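Local coordinates for uncharacterized protein (Methanothermobacter thermautotrophicus, PDB 1IHN) that is of unknown function but folds as one compact alpha/beta chain of the DUF498/DUF598 family, with a novel tertiary fold, at residues A[10-15]-A[107-112]; A[24-29]-A[55-60]; A[36-41]-A[48-53]; A[64-69]-A[103-108]. One frame throughout, in Å; residues are numbered along the deposited sequence.

Contact 1: residues A[10-15]-A[107-112]; sequences GSVTYR and AIIHVT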
loop_
_atom_site.group_PDB
_atom_site.type_symbol
_atom_site.label_atom_id
_atom_site.label_comp_id
_atom_site.label_asym_id
_atom_site.label_seq_id
_atom_site.Cartn_x
_atom_site.Cartn_y
_atom_site.Cartn_z
ATOM N N GLY A 10 1.969 -13.361 0.524
ATOM C CA GLY A 10 3.180 -13.131 1.290
ATOM C C GLY A 10 4.328 -12.443 0.582
ATOM O O GLY A 10 5.394 -12.279 1.179
ATOM N N SER A 11 4.138 -12.021 -0.664
ATOM C CA SER A 11 5.232 -11.362 -1.369
ATOM C C SER A 11 4.886 -10.525 -2.604
ATOM O O SER A 11 4.039 -10.898 -3.420
ATOM C CB SER A 11 6.281 -12.403 -1.761
ATOM O OG SER A 11 7.395 -11.794 -2.386
ATOM N N VAL A 12 5.559 -9.383 -2.721
ATOM C CA VAL A 12 5.401 -8.485 -3.859
ATOM C C VAL A 12 6.798 -8.029 -4.252
ATOM O O VAL A 12 7.706 -8.003 -3.415
ATOM C CB VAL A 12 4.538 -7.236 -3.529
ATOM C CG1 VAL A 12 3.089 -7.638 -3.347
ATOM C CG2 VAL A 12 5.063 -6.543 -2.277
ATOM N N THR A 13 6.977 -7.693 -5.524
ATOM C CA THR A 13 8.267 -7.233 -6.009
ATOM C C THR A 13 8.116 -5.825 -6.573
ATOM O O THR A 13 7.298 -5.580 -7.454
ATOM C CB THR A 13 8.823 -8.167 -7.102
ATOM O OG1 THR A 13 9.046 -9.470 -6.550
ATOM C CG2 THR A 13 10.133 -7.624 -7.657
ATOM N N TYR A 14 8.908 -4.900 -6.046
ATOM C CA TYR A 14 8.856 -3.518 -6.484
ATOM C C TYR A 14 10.262 -3.047 -6.817
ATOM O O TYR A 14 11.170 -3.150 -5.995
ATOM C CB TYR A 14 8.266 -2.643 -5.375
ATOM C CG TYR A 14 8.180 -1.182 -5.744
ATOM C CD1 TYR A 14 7.242 -0.730 -6.675
ATOM C CD2 TYR A 14 9.040 -0.250 -5.169
ATOM C CE1 TYR A 14 7.161 0.612 -7.024
ATOM C CE2 TYR A 14 8.964 1.103 -5.509
ATOM C CZ TYR A 14 8.026 1.527 -6.435
ATOM O OH TYR A 14 7.940 2.864 -6.768
ATOM N N ARG A 15 10.431 -2.533 -8.028
ATOM C CA ARG A 15 11.725 -2.048 -8.493
ATOM C C ARG A 15 12.817 -3.105 -8.377
ATOM O O ARG A 15 13.939 -2.821 -7.961
ATOM C CB ARG A 15 12.121 -0.780 -7.735
ATOM C CG ARG A 15 11.157 0.374 -7.968
ATOM C CD ARG A 15 11.636 1.655 -7.303
ATOM N NE ARG A 15 12.787 2.230 -7.985
ATOM C CZ ARG A 15 13.409 3.340 -7.602
ATOM N NH1 ARG A 15 12.996 4.008 -6.531
ATOM N NH2 ARG A 15 14.442 3.788 -8.300
ATOM N N ALA A 107 1.518 4.124 -2.233
ATOM C CA ALA A 107 0.725 2.969 -1.853
ATOM C C ALA A 107 1.148 2.320 -0.550
ATOM O O ALA A 107 2.270 2.497 -0.077
ATOM C CB ALA A 107 0.757 1.927 -2.978
ATOM N N ILE A 108 0.211 1.587 0.035
ATOM C CA ILE A 108 0.444 0.830 1.251
ATOM C C ILE A 108 -0.064 -0.542 0.838
ATOM O O ILE A 108 -1.238 -0.706 0.506
ATOM C CB ILE A 108 -0.379 1.353 2.451
ATOM C CG1 ILE A 108 0.025 2.794 2.776
ATOM C CG2 ILE A 108 -0.157 0.444 3.650
ATOM C CD1 ILE A 108 -0.633 3.373 4.018
ATOM N N ILE A 109 0.837 -1.516 0.837
ATOM C CA ILE A 109 0.516 -2.868 0.423
ATOM C C ILE A 109 0.547 -3.885 1.551
ATOM O O ILE A 109 1.497 -3.936 2.331
ATOM C CB ILE A 109 1.509 -3.349 -0.660
ATOM C CG1 ILE A 109 1.519 -2.368 -1.840
ATOM C CG2 ILE A 109 1.164 -4.773 -1.085
ATOM C CD1 ILE A 109 0.239 -2.336 -2.652
ATOM N N HIS A 110 -0.503 -4.698 1.618
ATOM C CA HIS A 110 -0.613 -5.765 2.609
ATOM C C HIS A 110 -0.357 -7.042 1.807
ATOM O O HIS A 110 -1.096 -7.345 0.867
ATOM C CB HIS A 110 -2.020 -5.770 3.214
ATOM C CG HIS A 110 -2.234 -6.819 4.261
ATOM N ND1 HIS A 110 -1.389 -6.983 5.336
ATOM C CD2 HIS A 110 -3.231 -7.723 4.422
ATOM C CE1 HIS A 110 -1.857 -7.943 6.118
ATOM N NE2 HIS A 110 -2.972 -8.407 5.586
ATOM N N VAL A 111 0.688 -7.782 2.166
ATOM C CA VAL A 111 1.037 -8.998 1.429
ATOM C C VAL A 111 0.313 -10.295 1.789
ATOM O O VAL A 111 0.418 -11.277 1.058
ATOM C CB VAL A 111 2.557 -9.269 1.495
ATOM C CG1 VAL A 111 3.299 -8.200 0.712
ATOM C CG2 VAL A 111 3.025 -9.298 2.948
ATOM N N THR A 112 -0.413 -10.311 2.903
ATOM C CA THR A 112 -1.141 -11.510 3.312
ATOM C C THR A 112 -2.639 -11.229 3.346
ATOM O O THR A 112 -3.099 -10.220 2.815
ATOM C CB THR A 112 -0.699 -11.994 4.712
ATOM O OG1 THR A 112 -0.922 -10.954 5.672
ATOM C CG2 THR A 112 0.774 -12.367 4.712
#

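Contact 2: residues A[24-29]-A[55-60]; sequences VVHVDG and EELLEE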
loop_
_atom_site.group_PDB
_atom_site.type_symbol
_atom_site.label_atom_id
_atom_site.label_comp_id
_atom_site.label_asym_id
_atom_site.label_seq_id
_atom_site.Cartn_x
_atom_site.Cartn_y
_atom_site.Cartn_z
ATOM N N VAL A 24 5.202 0.381 2.417
ATOM C CA VAL A 24 4.665 1.669 2.024
ATOM C C VAL A 24 5.529 2.139 0.849
ATOM O O VAL A 24 6.757 2.220 0.968
ATOM C CB VAL A 24 4.797 2.711 3.156
ATOM C CG1 VAL A 24 4.355 4.086 2.656
ATOM C CG2 VAL A 24 3.971 2.283 4.365
ATOM N N VAL A 25 4.896 2.416 -0.286
ATOM C CA VAL A 25 5.620 2.914 -1.446
ATOM C C VAL A 25 5.371 4.426 -1.515
ATOM O O VAL A 25 4.237 4.882 -1.674
ATOM C CB VAL A 25 5.146 2.226 -2.749
ATOM C CG1 VAL A 25 5.905 2.785 -3.942
ATOM C CG2 VAL A 25 5.389 0.726 -2.654
ATOM N N HIS A 26 6.446 5.192 -1.368
ATOM C CA HIS A 26 6.382 6.645 -1.385
ATOM C C HIS A 26 6.347 7.217 -2.807
ATOM O O HIS A 26 6.722 6.549 -3.771
ATOM C CB HIS A 26 7.576 7.189 -0.597
ATOM C CG HIS A 26 7.598 6.734 0.831
ATOM N ND1 HIS A 26 6.976 7.431 1.845
ATOM C CD2 HIS A 26 8.086 5.605 1.399
ATOM C CE1 HIS A 26 7.076 6.751 2.972
ATOM N NE2 HIS A 26 7.744 5.637 2.730
ATOM N N VAL A 27 5.887 8.456 -2.927
ATOM C CA VAL A 27 5.779 9.122 -4.220
ATOM C C VAL A 27 7.066 9.092 -5.039
ATOM O O VAL A 27 7.025 8.946 -6.259
ATOM C CB VAL A 27 5.333 10.591 -4.034
ATOM C CG1 VAL A 27 5.492 11.366 -5.335
ATOM C CG2 VAL A 27 3.881 10.629 -3.575
ATOM N N ASP A 28 8.205 9.219 -4.369
ATOM C CA ASP A 28 9.496 9.222 -5.051
ATOM C C ASP A 28 10.083 7.839 -5.366
ATOM O O ASP A 28 11.201 7.741 -5.877
ATOM C CB ASP A 28 10.509 10.018 -4.223
ATOM C CG ASP A 28 10.687 9.456 -2.826
ATOM O OD1 ASP A 28 10.165 8.352 -2.553
ATOM O OD2 ASP A 28 11.353 10.118 -2.002
ATOM N N GLY A 29 9.350 6.775 -5.053
ATOM C CA GLY A 29 9.855 5.441 -5.338
ATOM C C GLY A 29 10.473 4.743 -4.139
ATOM O O GLY A 29 10.833 3.569 -4.219
ATOM N N GLU A 55 -1.148 9.280 7.041
ATOM C CA GLU A 55 -0.574 10.576 7.383
ATOM C C GLU A 55 0.818 10.823 6.801
ATOM O O GLU A 55 1.091 11.913 6.288
ATOM C CB GLU A 55 -0.548 10.752 8.907
ATOM C CG GLU A 55 -0.209 12.169 9.365
ATOM C CD GLU A 55 -0.553 12.419 10.828
ATOM O OE1 GLU A 55 -0.058 11.672 11.699
ATOM O OE2 GLU A 55 -1.316 13.369 11.108
ATOM N N GLU A 56 1.697 9.826 6.866
ATOM C CA GLU A 56 3.042 10.007 6.335
ATOM C C GLU A 56 3.028 10.200 4.820
ATOM O O GLU A 56 3.941 10.794 4.259
ATOM C CB GLU A 56 3.945 8.821 6.709
ATOM C CG GLU A 56 3.657 7.501 5.995
ATOM C CD GLU A 56 4.737 6.451 6.268
ATOM O OE1 GLU A 56 5.924 6.742 6.024
ATOM O OE2 GLU A 56 4.408 5.335 6.722
ATOM N N LEU A 57 1.986 9.709 4.159
ATOM C CA LEU A 57 1.890 9.847 2.711
ATOM C C LEU A 57 1.280 11.179 2.283
ATOM O O LEU A 57 1.670 11.746 1.265
ATOM C CB LEU A 57 1.071 8.694 2.121
ATOM C CG LEU A 57 1.706 7.304 2.246
ATOM C CD1 LEU A 57 0.800 6.262 1.592
ATOM C CD2 LEU A 57 3.091 7.309 1.586
ATOM N N LEU A 58 0.331 11.676 3.070
ATOM C CA LEU A 58 -0.342 12.934 2.769
ATOM C C LEU A 58 0.633 14.100 2.641
ATOM O O LEU A 58 0.347 15.094 1.970
ATOM C CB LEU A 58 -1.376 13.241 3.857
ATOM C CG LEU A 58 -2.455 12.176 4.067
ATOM C CD1 LEU A 58 -3.341 12.568 5.237
ATOM C CD2 LEU A 58 -3.280 12.019 2.798
ATOM N N GLU A 59 1.789 13.969 3.281
ATOM C CA GLU A 59 2.812 15.010 3.253
ATOM C C GLU A 59 3.488 15.089 1.882
ATOM O O GLU A 59 3.927 16.154 1.449
ATOM C CB GLU A 59 3.860 14.714 4.327
ATOM C CG GLU A 59 3.262 14.372 5.683
ATOM C CD GLU A 59 4.282 13.792 6.646
ATOM O OE1 GLU A 59 4.884 12.746 6.314
ATOM O OE2 GLU A 59 4.481 14.375 7.733
ATOM N N GLU A 60 3.571 13.947 1.208
ATOM C CA GLU A 60 4.192 13.872 -0.106
ATOM C C GLU A 60 3.263 14.408 -1.186
ATOM O O GLU A 60 3.624 14.451 -2.363
ATOM C CB GLU A 60 4.565 12.421 -0.409
ATOM C CG GLU A 60 5.765 11.925 0.378
ATOM C CD GLU A 60 5.824 10.412 0.471
ATOM O OE1 GLU A 60 5.628 9.731 -0.560
ATOM O OE2 GLU A 60 6.074 9.904 1.584
#

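Contact 3: residues A[36-41]-A[48-53]; sequences KEISRR and VMAEEE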
loop_
_atom_site.group_PDB
_atom_site.type_symbol
_atom_site.label_atom_id
_atom_site.label_comp_id
_atom_site.label_asym_id
_atom_site.label_seq_id
_atom_site.Cartn_x
_atom_site.Cartn_y
_atom_site.Cartn_z
ATOM N N LYS A 36 2.527 -0.981 11.236
ATOM C CA LYS A 36 1.410 -1.719 11.813
ATOM C C LYS A 36 1.069 -1.334 13.251
ATOM O O LYS A 36 -0.076 -1.483 13.671
ATOM C CB LYS A 36 1.687 -3.223 11.754
ATOM C CG LYS A 36 1.757 -3.797 10.355
ATOM C CD LYS A 36 1.827 -5.317 10.405
ATOM C CE LYS A 36 1.858 -5.908 9.012
ATOM N NZ LYS A 36 3.013 -5.365 8.248
ATOM N N GLU A 37 2.055 -0.842 14.001
ATOM C CA GLU A 37 1.841 -0.458 15.400
ATOM C C GLU A 37 0.787 0.631 15.544
ATOM O O GLU A 37 0.038 0.657 16.521
ATOM C CB GLU A 37 3.144 0.043 16.043
ATOM C CG GLU A 37 4.418 -0.540 15.462
ATOM C CD GLU A 37 4.770 0.062 14.110
ATOM O OE1 GLU A 37 4.911 1.301 14.028
ATOM O OE2 GLU A 37 4.906 -0.705 13.132
ATOM N N ILE A 38 0.738 1.540 14.577
ATOM C CA ILE A 38 -0.236 2.619 14.623
ATOM C C ILE A 38 -1.642 2.048 14.777
ATOM O O ILE A 38 -2.396 2.453 15.658
ATOM C CB ILE A 38 -0.165 3.477 13.345
ATOM C CG1 ILE A 38 1.191 4.183 13.282
ATOM C CG2 ILE A 38 -1.300 4.491 13.326
ATOM C CD1 ILE A 38 1.379 5.077 12.061
ATOM N N SER A 39 -1.977 1.088 13.927
ATOM C CA SER A 39 -3.288 0.469 13.962
ATOM C C SER A 39 -3.465 -0.502 15.124
ATOM O O SER A 39 -4.555 -0.619 15.677
ATOM C CB SER A 39 -3.551 -0.242 12.634
ATOM O OG SER A 39 -3.576 0.707 11.583
ATOM N N ARG A 40 -2.401 -1.203 15.497
ATOM C CA ARG A 40 -2.505 -2.143 16.604
ATOM C C ARG A 40 -2.813 -1.387 17.894
ATOM O O ARG A 40 -3.581 -1.855 18.737
ATOM C CB ARG A 40 -1.209 -2.925 16.770
ATOM C CG ARG A 40 -1.277 -3.984 17.853
ATOM C CD ARG A 40 0.108 -4.289 18.384
ATOM N NE ARG A 40 0.714 -3.111 19.005
ATOM C CZ ARG A 40 1.939 -2.672 18.735
ATOM N NH1 ARG A 40 2.695 -3.313 17.850
ATOM N NH2 ARG A 40 2.414 -1.598 19.357
ATOM N N ARG A 41 -2.213 -0.212 18.040
ATOM C CA ARG A 41 -2.425 0.606 19.228
ATOM C C ARG A 41 -3.827 1.182 19.278
ATOM O O ARG A 41 -4.412 1.314 20.351
ATOM C CB ARG A 41 -1.412 1.750 19.271
ATOM C CG ARG A 41 -0.008 1.303 19.590
ATOM C CD ARG A 41 1.002 2.397 19.304
ATOM N NE ARG A 41 2.341 1.999 19.721
ATOM C CZ ARG A 41 3.454 2.593 19.310
ATOM N NH1 ARG A 41 3.386 3.615 18.469
ATOM N NH2 ARG A 41 4.632 2.167 19.740
ATOM N N VAL A 48 -7.181 -3.807 10.863
ATOM C CA VAL A 48 -8.045 -2.660 10.643
ATOM C C VAL A 48 -7.023 -1.546 10.521
ATOM O O VAL A 48 -6.265 -1.294 11.459
ATOM C CB VAL A 48 -8.962 -2.371 11.863
ATOM C CG1 VAL A 48 -9.717 -1.061 11.655
ATOM C CG2 VAL A 48 -9.945 -3.510 12.060
HETATM N N MSE A 49 -6.980 -0.894 9.367
HETATM C CA MSE A 49 -6.015 0.171 9.156
HETATM C C MSE A 49 -6.496 1.502 9.691
HETATM O O MSE A 49 -7.610 1.935 9.398
HETATM C CB MSE A 49 -5.700 0.314 7.667
HETATM C CG MSE A 49 -4.548 1.261 7.377
HETATM SE SE MSE A 49 -4.191 1.440 5.483
HETATM C CE MSE A 49 -3.517 -0.327 5.146
ATOM N N ALA A 50 -5.651 2.148 10.485
ATOM C CA ALA A 50 -5.987 3.448 11.041
ATOM C C ALA A 50 -5.682 4.472 9.953
ATOM O O ALA A 50 -4.791 4.251 9.122
ATOM C CB ALA A 50 -5.142 3.722 12.273
ATOM N N GLU A 51 -6.414 5.582 9.943
ATOM C CA GLU A 51 -6.175 6.609 8.937
ATOM C C GLU A 51 -4.818 7.252 9.172
ATOM O O GLU A 51 -4.210 7.790 8.248
ATOM C CB GLU A 51 -7.264 7.687 8.967
ATOM C CG GLU A 51 -7.057 8.746 7.885
ATOM C CD GLU A 51 -8.094 9.851 7.912
ATOM O OE1 GLU A 51 -8.249 10.499 8.971
ATOM O OE2 GLU A 51 -8.747 10.075 6.869
ATOM N N GLU A 52 -4.343 7.190 10.412
ATOM C CA GLU A 52 -3.048 7.762 10.749
ATOM C C GLU A 52 -1.946 7.122 9.900
ATOM O O GLU A 52 -0.906 7.734 9.664
ATOM C CB GLU A 52 -2.726 7.551 12.234
ATOM C CG GLU A 52 -3.661 8.247 13.209
ATOM C CD GLU A 52 -4.779 7.348 13.707
ATOM O OE1 GLU A 52 -5.731 7.082 12.939
ATOM O OE2 GLU A 52 -4.696 6.901 14.875
ATOM N N GLU A 53 -2.162 5.890 9.451
ATOM C CA GLU A 53 -1.164 5.216 8.624
ATOM C C GLU A 53 -0.919 5.957 7.310
ATOM O O GLU A 53 0.169 5.872 6.741
ATOM C CB GLU A 53 -1.573 3.763 8.334
ATOM C CG GLU A 53 -1.246 2.798 9.468
ATOM C CD GLU A 53 -1.203 1.339 9.032
ATOM O OE1 GLU A 53 -0.477 1.020 8.064
ATOM O OE2 GLU A 53 -1.883 0.504 9.662
#

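Contact 4: residues A[64-69]-A[103-108]; sequences SIIIGS and RRVAAI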
loop_
_atom_site.group_PDB
_atom_site.type_symbol
_atom_site.label_atom_id
_atom_site.label_comp_id
_atom_site.label_asym_id
_atom_site.label_seq_id
_atom_site.Cartn_x
_atom_site.Cartn_y
_atom_site.Cartn_z
ATOM N N SER A 64 -2.845 10.319 -5.897
ATOM C CA SER A 64 -3.583 9.085 -5.690
ATOM C C SER A 64 -2.894 8.159 -4.707
ATOM O O SER A 64 -1.678 7.948 -4.767
ATOM C CB SER A 64 -3.762 8.356 -7.027
ATOM O OG SER A 64 -4.279 7.047 -6.843
ATOM N N ILE A 65 -3.688 7.604 -3.800
ATOM C CA ILE A 65 -3.178 6.671 -2.813
ATOM C C ILE A 65 -3.865 5.340 -3.034
ATOM O O ILE A 65 -5.092 5.250 -2.997
ATOM C CB ILE A 65 -3.459 7.139 -1.372
ATOM C CG1 ILE A 65 -2.616 8.379 -1.048
ATOM C CG2 ILE A 65 -3.147 6.010 -0.403
ATOM C CD1 ILE A 65 -2.789 8.902 0.372
ATOM N N ILE A 66 -3.069 4.308 -3.275
ATOM C CA ILE A 66 -3.603 2.981 -3.493
ATOM C C ILE A 66 -3.291 2.116 -2.288
ATOM O O ILE A 66 -2.161 2.089 -1.802
ATOM C CB ILE A 66 -2.985 2.329 -4.744
ATOM C CG1 ILE A 66 -3.264 3.201 -5.974
ATOM C CG2 ILE A 66 -3.548 0.924 -4.927
ATOM C CD1 ILE A 66 -2.693 2.661 -7.264
ATOM N N ILE A 67 -4.302 1.411 -1.804
ATOM C CA ILE A 67 -4.132 0.531 -0.665
ATOM C C ILE A 67 -4.395 -0.903 -1.090
ATOM O O ILE A 67 -5.486 -1.231 -1.563
ATOM C CB ILE A 67 -5.098 0.904 0.475
ATOM C CG1 ILE A 67 -4.776 2.312 0.978
ATOM C CG2 ILE A 67 -5.002 -0.119 1.608
ATOM C CD1 ILE A 67 -5.699 2.803 2.065
ATOM N N GLY A 68 -3.377 -1.745 -0.952
ATOM C CA GLY A 68 -3.525 -3.147 -1.282
ATOM C C GLY A 68 -4.038 -3.837 -0.032
ATOM O O GLY A 68 -3.282 -4.048 0.923
ATOM N N SER A 69 -5.327 -4.178 -0.031
ATOM C CA SER A 69 -5.956 -4.824 1.116
ATOM C C SER A 69 -5.506 -6.281 1.337
ATOM O O SER A 69 -6.070 -6.995 2.180
ATOM C CB SER A 69 -7.482 -4.762 0.982
ATOM O OG SER A 69 -7.893 -5.403 -0.216
ATOM N N ARG A 103 1.656 9.794 -12.905
ATOM C CA ARG A 103 0.975 10.320 -11.720
ATOM C C ARG A 103 1.771 10.171 -10.426
ATOM O O ARG A 103 2.491 9.190 -10.245
ATOM C CB ARG A 103 -0.380 9.629 -11.529
ATOM C CG ARG A 103 -1.394 9.862 -12.640
ATOM C CD ARG A 103 -1.485 11.332 -13.007
ATOM N NE ARG A 103 -0.508 11.693 -14.033
ATOM C CZ ARG A 103 -0.078 12.932 -14.253
ATOM N NH1 ARG A 103 -0.534 13.931 -13.512
ATOM N NH2 ARG A 103 0.800 13.172 -15.218
ATOM N N ARG A 104 1.649 11.156 -9.537
ATOM C CA ARG A 104 2.327 11.100 -8.239
ATOM C C ARG A 104 1.511 10.091 -7.442
ATOM O O ARG A 104 0.494 10.442 -6.840
ATOM C CB ARG A 104 2.283 12.454 -7.522
ATOM C CG ARG A 104 3.208 13.516 -8.085
ATOM C CD ARG A 104 3.027 14.852 -7.364
ATOM N NE ARG A 104 3.555 14.861 -5.999
ATOM C CZ ARG A 104 4.850 14.838 -5.692
ATOM N NH1 ARG A 104 5.765 14.797 -6.650
ATOM N NH2 ARG A 104 5.234 14.875 -4.423
ATOM N N VAL A 105 1.948 8.837 -7.457
ATOM C CA VAL A 105 1.234 7.779 -6.755
ATOM C C VAL A 105 2.020 7.219 -5.578
ATOM O O VAL A 105 3.243 7.133 -5.612
ATOM C CB VAL A 105 0.900 6.608 -7.708
ATOM C CG1 VAL A 105 -0.101 5.662 -7.048
ATOM C CG2 VAL A 105 0.357 7.142 -9.015
ATOM N N ALA A 106 1.291 6.840 -4.536
ATOM C CA ALA A 106 1.871 6.259 -3.340
ATOM C C ALA A 106 0.977 5.084 -2.971
ATOM O O ALA A 106 -0.194 5.044 -3.353
ATOM C CB ALA A 106 1.897 7.281 -2.216
ATOM N N ALA A 107 1.518 4.124 -2.233
ATOM C CA ALA A 107 0.725 2.969 -1.853
ATOM C C ALA A 107 1.148 2.320 -0.550
ATOM O O ALA A 107 2.270 2.497 -0.077
ATOM C CB ALA A 107 0.757 1.927 -2.978
ATOM N N ILE A 108 0.211 1.587 0.035
ATOM C CA ILE A 108 0.444 0.830 1.251
ATOM C C ILE A 108 -0.064 -0.542 0.838
ATOM O O ILE A 108 -1.238 -0.706 0.506
ATOM C CB ILE A 108 -0.379 1.353 2.451
ATOM C CG1 ILE A 108 0.025 2.794 2.776
ATOM C CG2 ILE A 108 -0.157 0.444 3.650
ATOM C CD1 ILE A 108 -0.633 3.373 4.018
#

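Contact 1: residues A[10-15]-A[107-112]
One hydrogen bond joins these segments. The amide N of G10, at the turn between strands 4-8 and 11-14, donates to V111 O over 2.7 Å. The bond is bent, 147° at the hydrogen, and the donor sits above the carbonyl plane. G10 has a positive phi of 70°, a conformation that favours glycine.

The rest is aliphatic. V111 has CG1 anti to its carbonyl carbon, and this methyl faces V12: V111 CG1 lies 3.8 Å from V12 CG2, the two side chains crossing obliquely. The other V12 branch, CG1, leans on I109 CG2 at 4.1 Å. Against the backbone, V111 CB rests 3.8 Å from S11 N. T88 of helix 88-100 touches both V12 and I109, and the C7–C89 disulfide ties strand 4-8 to that helix close by.

An alanine at V111 would remove both methyls and would probably loosen the seat of V12, while the backbone bond to G10 could persist.

V111 N is bonded to D22, so both backbone polar atoms of V111 have partners in a buried place; directionality comes from the main chain and cohesion from branched aliphatic side chains.

Contact 2: residues A[24-29]-A[55-60]
The carboxylate of E60 grips the 26-29 turn with both oxygens. E60 OE2 accepts a hydrogen bond from H26 ND1 at 2.6 Å, nearly straight at 168°, with its syn lone pair and within the plane of the imidazole. E60 OE1 accepts from V27 N at 2.7 Å, met almost along its C-O axis. Serving two donors at once should fix the rotation of the carboxylate, whose plane is turned 36° from the ring.

H26 NE2 is bonded to T32 OG1, so both ring nitrogens have partners, which should hold the imidazole in this orientation. A second carboxylate comes to the ring edge: E56 OE1 is 3.3 Å from H26 CE1. Two acidic groups so placed would be expected to favour a positively charged histidine.

Packing surrounds this polar centre. V24 CG1 lies off-centre over one face of the imidazole and meets L57 CD2 tip to tip at 3.6 Å. V27 and E60 run alongside in opposite senses, bringing V27 CG2 to 3.7 Å from E60 CB. L57 also touches A106 and I108 of strand 105-109.

The turn itself is type I, closed by G29 N to H26 O at 2.9 Å. A histidine–carboxylate pair thus ties the turn after strand 23-25 to the chain just past helix 52-58, where that helix packs on the mixed beta-sheet.

Contact 3: residues A[36-41]-A[48-53]
V48 brings its backbone up to helix 36-43: its carbonyl O lies 3.1 Å from S39 CB. At selenomethionine M49 the CA is 3.5 Å from S39 OG, while the side chain turns away from the helix toward I67 and I108. A50 makes the first polar link, its N donating to S39 OG at 2.8 Å and 158°, and its CB meets I38 CG2 at 4.1 Å. E52 packs with its stem: E52 CB is 3.5 Å from I38 CG2, and the chain, bent at chi2, carries OE1 to a salt bridge with K42. E53 completes the set. Its side chain is extended beyond CG, and OE2 accepts from S39 OG at 2.6 Å through the anti lone pair. E53 OE1 forms a salt bridge with R34.

S39 serves both bonds because OG stands anti to its carbonyl carbon (chi1 -63°), pointing off the helix between A50 and E53. An alanine at S39 would lose both bonds and would probably leave A50 N and E53 less well fixed.

The hydroxyl is acceptor to a peptide and donor to a carboxylate. With R34 on its other oxygen, E53 is likely to be ionised, and S39 bridges that carboxylate and the A50 peptide.

Contact 4: residues A[64-69]-A[103-108]
The flat groups between these strands are peptides, with no aromatic ring in either segment. I66 N lies in the carbonyl plane of A106 and donates to its O at 3.0 Å, close to straight at 171°; G68 N lies in the carbonyl plane of I108, with G68 N to I108 O 2.8 Å. The bonds of the other sense, A106 N to S64 O and I108 N to I66 O, run nearly along the C=O axis. The ladder starts with a weak bond, S64 N to R104 O. The guanidinium of R104 bonds through NE to K61 O and NH2 to E60 O, and V27 touches it.

One face of the sheet carries S64, I66, V105 and A107. Here I66 and V105 cross obliquely, I66 CD1 lying 4.0 Å from V105 CG1, and A107 CB presses to 3.2 Å from I66 O. The opposite face bears I65, I67, A106 and I108.

Strands 64-68 and 105-109 are parallel central members of the five-stranded mixed sheet, between 84-86 and 23-25. Helix 88-100 covers the I66 and V105 face, with E98 bonded to S64 OG, and links 84-86 to 105-109 as a beta-alpha-beta crossover; helix 52-58 packs on I65 and I108.

How the contacts relate
Strand 105-109 is the common element: contacts 1 and 4 share A107 and I108, their centres about 12 Å apart, and H110 N lies 2.9 Å from G68 O, a probable hydrogen bond that carries on the ladder of contact 4. Contact 2 joins the other side of that strand, where V25 N to A107 O, 2.6 Å, is probably a hydrogen bond; its centre is about 9 Å from that of contact 4. Contact 3 stands farther off, its centre about 16 Å from those of contacts 2 and 4, but M49 CE reaches I108 CG2 at 3.8 Å, and helix 52-58 runs on from contact 3 into contact 2. No active site is known.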